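Local coordinates for protein shikimate 5-dehydrogenase (PDB 4XIJ) that probably catalyses the NADP-dependent interconversion of 3-dehydroshikimate and shikimate, the fourth of seven steps on the route to chorismate, at residues A[150-163]-A[170-182]. Sequence-based numbering, arbitrary orientation.
Sequences VQRITIVARDEGKA and ARRCGAQGGWCDI. With EDO (1,2-ethanediol), chain B; SO4 (sulfate ion), chain G.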
loop_
_atom_site.group_PDB
_atom_site.type_symbol
_atom_site.label_atom_id
_atom_site.label_comp_id
_atom_site.label_asym_id
_atom_site.label_seq_id
_atom_site.Cartn_x
_atom_site.Cartn_y
_atom_site.Cartn_z
ATOM N N VAL A 150 -3.013 -12.863 10.943
ATOM C CA VAL A 150 -1.782 -13.497 11.437
ATOM C C VAL A 150 -1.762 -13.460 12.953
ATOM O O VAL A 150 -2.313 -12.570 13.593
ATOM C CB VAL A 150 -0.494 -12.833 10.971
ATOM C CG1 VAL A 150 -0.343 -12.847 9.452
ATOM C CG2 VAL A 150 -0.389 -11.464 11.593
ATOM N N GLN A 151 -1.165 -14.485 13.532
ATOM C CA GLN A 151 -1.050 -14.521 14.978
ATOM C C GLN A 151 0.166 -13.699 15.463
ATOM O O GLN A 151 0.070 -13.018 16.489
ATOM C CB GLN A 151 -0.976 -15.985 15.459
ATOM C CG GLN A 151 -0.935 -16.148 16.984
ATOM C CD GLN A 151 0.472 -16.115 17.488
ATOM O OE1 GLN A 151 1.397 -16.412 16.739
ATOM N NE2 GLN A 151 0.654 -15.749 18.747
ATOM N N ARG A 152 1.280 -13.727 14.722
ATOM C CA ARG A 152 2.493 -13.030 15.144
ATOM C C ARG A 152 3.093 -12.256 13.971
ATOM O O ARG A 152 3.200 -12.789 12.855
ATOM C CB ARG A 152 3.536 -14.027 15.669
ATOM C CG ARG A 152 4.846 -13.347 16.100
ATOM C CD ARG A 152 5.833 -14.261 16.842
ATOM N NE ARG A 152 5.361 -14.542 18.207
ATOM C CZ ARG A 152 5.529 -13.742 19.268
ATOM N NH1 ARG A 152 6.155 -12.573 19.153
ATOM N NH2 ARG A 152 5.047 -14.102 20.455
ATOM N N ILE A 153 3.505 -11.021 14.223
ATOM C CA ILE A 153 4.207 -10.193 13.266
ATOM C C ILE A 153 5.583 -9.892 13.818
ATOM O O ILE A 153 5.710 -9.346 14.926
ATOM C CB ILE A 153 3.435 -8.881 13.024
ATOM C CG1 ILE A 153 2.059 -9.204 12.440
ATOM C CG2 ILE A 153 4.201 -7.994 12.094
ATOM C CD1 ILE A 153 1.103 -8.019 12.398
ATOM N N THR A 154 6.613 -10.315 13.098
ATOM C CA THR A 154 7.993 -10.043 13.510
ATOM C C THR A 154 8.590 -8.981 12.577
ATOM O O THR A 154 8.588 -9.142 11.337
ATOM C CB THR A 154 8.845 -11.331 13.465
ATOM O OG1 THR A 154 8.252 -12.317 14.312
ATOM C CG2 THR A 154 10.314 -11.107 13.901
ATOM N N ILE A 155 9.127 -7.922 13.169
ATOM C CA ILE A 155 9.741 -6.829 12.416
ATOM C C ILE A 155 11.220 -7.175 12.287
ATOM O O ILE A 155 11.959 -7.222 13.283
ATOM C CB ILE A 155 9.575 -5.476 13.124
ATOM C CG1 ILE A 155 8.116 -5.222 13.495
ATOM C CG2 ILE A 155 10.124 -4.327 12.234
ATOM C CD1 ILE A 155 7.079 -5.161 12.323
ATOM N N VAL A 156 11.652 -7.440 11.066
ATOM C CA VAL A 156 13.047 -7.801 10.773
ATOM C C VAL A 156 13.700 -6.565 10.240
ATOM O O VAL A 156 13.433 -6.141 9.114
ATOM C CB VAL A 156 13.107 -8.986 9.767
ATOM C CG1 VAL A 156 14.517 -9.296 9.360
ATOM C CG2 VAL A 156 12.375 -10.228 10.334
ATOM N N ALA A 157 14.527 -5.944 11.057
ATOM C CA ALA A 157 15.084 -4.655 10.686
ATOM C C ALA A 157 16.347 -4.405 11.494
ATOM O O ALA A 157 16.624 -5.082 12.493
ATOM C CB ALA A 157 14.061 -3.508 10.932
ATOM N N ARG A 158 17.107 -3.413 11.072
ATOM C CA ARG A 158 18.353 -3.061 11.733
ATOM C C ARG A 158 18.181 -2.155 12.937
ATOM O O ARG A 158 18.924 -2.259 13.930
ATOM C CB ARG A 158 19.265 -2.356 10.729
ATOM C CG ARG A 158 20.603 -1.960 11.296
ATOM C CD ARG A 158 21.526 -1.396 10.196
ATOM N NE ARG A 158 21.801 -2.420 9.186
ATOM C CZ ARG A 158 21.291 -2.443 7.956
ATOM N NH1 ARG A 158 20.500 -1.459 7.526
ATOM N NH2 ARG A 158 21.573 -3.474 7.164
ATOM N N ASP A 159 17.223 -1.227 12.852
ATOM C CA ASP A 159 17.087 -0.191 13.872
ATOM C C ASP A 159 16.055 -0.608 14.904
ATOM O O ASP A 159 14.888 -0.708 14.616
ATOM C CB ASP A 159 16.707 1.156 13.235
ATOM C CG ASP A 159 16.865 2.292 14.201
ATOM O OD1 ASP A 159 17.992 2.852 14.281
ATOM O OD2 ASP A 159 15.870 2.579 14.912
ATOM N N GLU A 160 16.501 -0.917 16.117
ATOM C CA GLU A 160 15.597 -1.397 17.142
ATOM C C GLU A 160 14.560 -0.352 17.552
ATOM O O GLU A 160 13.429 -0.689 17.868
ATOM C CB GLU A 160 16.421 -1.829 18.358
ATOM C CG GLU A 160 15.585 -2.410 19.519
ATOM C CD GLU A 160 16.434 -3.076 20.612
ATOM O OE1 GLU A 160 17.699 -2.966 20.585
ATOM O OE2 GLU A 160 15.830 -3.731 21.504
ATOM N N GLY A 161 14.925 0.916 17.498
ATOM C CA GLY A 161 14.005 1.990 17.858
ATOM C C GLY A 161 12.841 2.090 16.890
ATOM O O GLY A 161 11.662 2.110 17.297
ATOM N N LYS A 162 13.138 2.098 15.593
ATOM C CA LYS A 162 12.056 2.151 14.587
ATOM C C LYS A 162 11.267 0.870 14.622
ATOM O O LYS A 162 10.050 0.856 14.474
ATOM C CB LYS A 162 12.610 2.426 13.176
ATOM C CG LYS A 162 13.181 3.875 13.093
ATOM C CD LYS A 162 13.464 4.259 11.662
ATOM C CE LYS A 162 12.166 4.762 10.991
ATOM N NZ LYS A 162 12.294 5.066 9.523
ATOM N N ALA A 163 11.946 -0.235 14.862
ATOM C CA ALA A 163 11.210 -1.487 14.933
ATOM C C ALA A 163 10.237 -1.523 16.110
ATOM O O ALA A 163 9.148 -2.077 16.003
ATOM C CB ALA A 163 12.182 -2.659 15.013
ATOM N N ALA A 170 1.790 -3.504 15.925
ATOM C CA ALA A 170 1.275 -4.865 15.774
ATOM C C ALA A 170 0.422 -5.280 16.964
ATOM O O ALA A 170 -0.635 -5.900 16.811
ATOM C CB ALA A 170 2.444 -5.833 15.573
ATOM N N ARG A 171 0.902 -4.988 18.160
ATOM C CA ARG A 171 0.137 -5.334 19.339
ATOM C C ARG A 171 -1.168 -4.553 19.451
ATOM O O ARG A 171 -2.203 -5.124 19.856
ATOM C CB ARG A 171 0.999 -5.122 20.569
ATOM C CG ARG A 171 2.150 -6.114 20.620
ATOM C CD ARG A 171 3.159 -5.774 21.707
ATOM N NE ARG A 171 4.259 -6.732 21.733
ATOM C CZ ARG A 171 5.446 -6.509 22.322
ATOM N NH1 ARG A 171 5.717 -5.342 22.920
ATOM N NH2 ARG A 171 6.399 -7.441 22.277
ATOM N N ARG A 172 -1.151 -3.263 19.092
ATOM C CA ARG A 172 -2.396 -2.489 19.119
ATOM C C ARG A 172 -3.414 -3.034 18.111
ATOM O O ARG A 172 -4.626 -2.901 18.333
ATOM C CB ARG A 172 -2.134 -0.994 18.862
ATOM C CG ARG A 172 -1.308 -0.291 19.963
ATOM C CD ARG A 172 -1.296 1.250 19.812
ATOM N NE ARG A 172 -0.930 1.710 18.459
ATOM C CZ ARG A 172 0.302 2.031 18.084
ATOM N NH1 ARG A 172 1.300 1.989 18.940
ATOM N NH2 ARG A 172 0.526 2.444 16.861
ATOM N N CYS A 173 -2.928 -3.688 17.056
ATOM C CA CYS A 173 -3.811 -4.324 16.082
ATOM C C CYS A 173 -4.335 -5.683 16.540
ATOM O O CYS A 173 -5.141 -6.281 15.828
ATOM C CB CYS A 173 -3.114 -4.544 14.735
ATOM S SG CYS A 173 -2.689 -3.044 13.852
ATOM N N GLY A 174 -3.858 -6.175 17.683
ATOM C CA GLY A 174 -4.347 -7.423 18.251
ATOM C C GLY A 174 -3.427 -8.624 18.094
ATOM O O GLY A 174 -3.704 -9.700 18.627
ATOM N N ALA A 175 -2.326 -8.466 17.355
ATOM C CA ALA A 175 -1.401 -9.577 17.108
ATOM C C ALA A 175 -0.298 -9.629 18.173
ATOM O O ALA A 175 -0.114 -8.679 18.934
ATOM C CB ALA A 175 -0.783 -9.438 15.707
ATOM N N GLN A 176 0.444 -10.733 18.223
ATOM C CA GLN A 176 1.733 -10.737 18.921
ATOM C C GLN A 176 2.767 -10.082 18.034
ATOM O O GLN A 176 2.641 -10.128 16.795
ATOM C CB GLN A 176 2.152 -12.157 19.269
ATOM C CG GLN A 176 1.087 -12.847 20.143
ATOM C CD GLN A 176 0.661 -11.976 21.333
ATOM O OE1 GLN A 176 1.493 -11.643 22.181
ATOM N NE2 GLN A 176 -0.636 -11.601 21.397
ATOM N N GLY A 177 3.751 -9.430 18.650
ATOM C CA GLY A 177 4.780 -8.765 17.877
ATOM C C GLY A 177 6.127 -8.834 18.533
ATOM O O GLY A 177 6.222 -8.954 19.775
ATOM N N GLY A 178 7.167 -8.694 17.725
ATOM C CA GLY A 178 8.509 -8.608 18.270
ATOM C C GLY A 178 9.462 -8.204 17.172
ATOM O O GLY A 178 9.100 -8.152 15.980
ATOM N N TRP A 179 10.675 -7.898 17.592
ATOM C CA TRP A 179 11.762 -7.428 16.718
ATOM C C TRP A 179 12.818 -8.494 16.556
ATOM O O TRP A 179 13.199 -9.180 17.539
ATOM C CB TRP A 179 12.434 -6.157 17.306
ATOM C CG TRP A 179 13.721 -5.750 16.614
ATOM C CD1 TRP A 179 13.848 -5.377 15.317
ATOM C CD2 TRP A 179 15.023 -5.652 17.188
ATOM N NE1 TRP A 179 15.137 -5.053 15.042
ATOM C CE2 TRP A 179 15.894 -5.226 16.164
ATOM C CE3 TRP A 179 15.544 -5.912 18.456
ATOM C CZ2 TRP A 179 17.261 -5.021 16.364
ATOM C CZ3 TRP A 179 16.919 -5.716 18.665
ATOM C CH2 TRP A 179 17.762 -5.275 17.613
ATOM N N CYS A 180 13.305 -8.631 15.323
ATOM C CA CYS A 180 14.434 -9.497 15.007
ATOM C C CYS A 180 15.482 -8.638 14.275
ATOM O O CYS A 180 15.170 -8.042 13.240
ATOM C CB CYS A 180 13.967 -10.677 14.145
ATOM S SG CYS A 180 15.286 -11.755 13.677
ATOM N N ASP A 181 16.697 -8.517 14.827
ATOM C CA ASP A 181 17.772 -7.815 14.121
ATOM C C ASP A 181 18.061 -8.528 12.805
ATOM O O ASP A 181 18.444 -9.704 12.803
ATOM C CB ASP A 181 19.028 -7.789 15.006
ATOM C CG ASP A 181 20.108 -6.867 14.489
ATOM O OD1 ASP A 181 20.106 -6.476 13.310
ATOM O OD2 ASP A 181 21.003 -6.540 15.291
ATOM N N ILE A 182 17.934 -7.816 11.684
ATOM C CA ILE A 182 18.176 -8.408 10.386
ATOM C C ILE A 182 19.593 -8.922 10.252
ATOM O O ILE A 182 19.820 -9.916 9.537
ATOM C CB ILE A 182 17.834 -7.383 9.258
ATOM C CG1 ILE A 182 17.682 -8.061 7.884
ATOM C CG2 ILE A 182 18.830 -6.182 9.206
ATOM C CD1 ILE A 182 17.131 -7.089 6.819
HETATM C C1 EDO B . -4.747 -4.807 21.578
HETATM O O1 EDO B . -5.652 -4.688 20.454
HETATM C C2 EDO B . -4.411 -6.267 21.889
HETATM O O2 EDO B . -5.247 -6.878 22.905
HETATM S S SO4 G . 9.252 -6.155 24.064
HETATM O O1 SO4 G . 9.234 -7.084 22.930
HETATM O O2 SO4 G . 10.619 -5.669 24.259
HETATM O O3 SO4 G . 8.364 -5.021 23.806
HETATM O O4 SO4 G . 8.823 -6.840 25.278
HETATM O O HOH W 1 8.062 -10.723 21.418
HETATM O O HOH W 2 21.069 -3.654 14.790
#
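Trp-179 of strand 176-181 lies between the carbonyl oxygens of Ile-155 and Ala-157 in strand 152-157 and the first turn of helix 160-172. Its CB lies 4.2 Å from both Ile-155 O and Ala-163 CB. With CG anti to the backbone N (chi1 169°), and hence beside the carbonyl carbon, the indole lies along its own strand toward the C-terminal end, and one face meets the start of helix 160-172. CD1 comes within 3.2 Å of Ala-163 CB, a tight approach, and NE1 donates to Ala-157 O at 3.0 Å. That carbonyl has a second donor, Ile-182 N, and the two N-H groups reach it from opposite faces of its plane. Farther along the indole, the six-membered ring is covered by Glu-160, whose CB makes a CH-pi contact 3.8 Å from the ring centroid, while its carboxylate lies above the rim at CZ3, 20° from the ring plane. Asp-181 N sits over the other face.

The strands themselves run parallel in register, joined by backbone bonds from Gln-176 N to Gln-151 O through Ala-157 N to Cys-180 O. On the face opposite Trp-179, Thr-154 CG2 meets Cys-180 CB and Val-156 CG1 packs against Ile-182 CG1, both at 3.7 Å. The guanidinium of Arg-152, brought round by a bend at chi3 (-73°), lays one face over Gln-176 CB. On the helix side, Ile-153 CD1 touches Ala-170 and Ala-175. A Schellman motif at Gly-174 turns the chain from helix into edge strand, completing a beta-alpha-beta crossover in the parallel, Rossmann-type sheet of the probable NADP-binding domain.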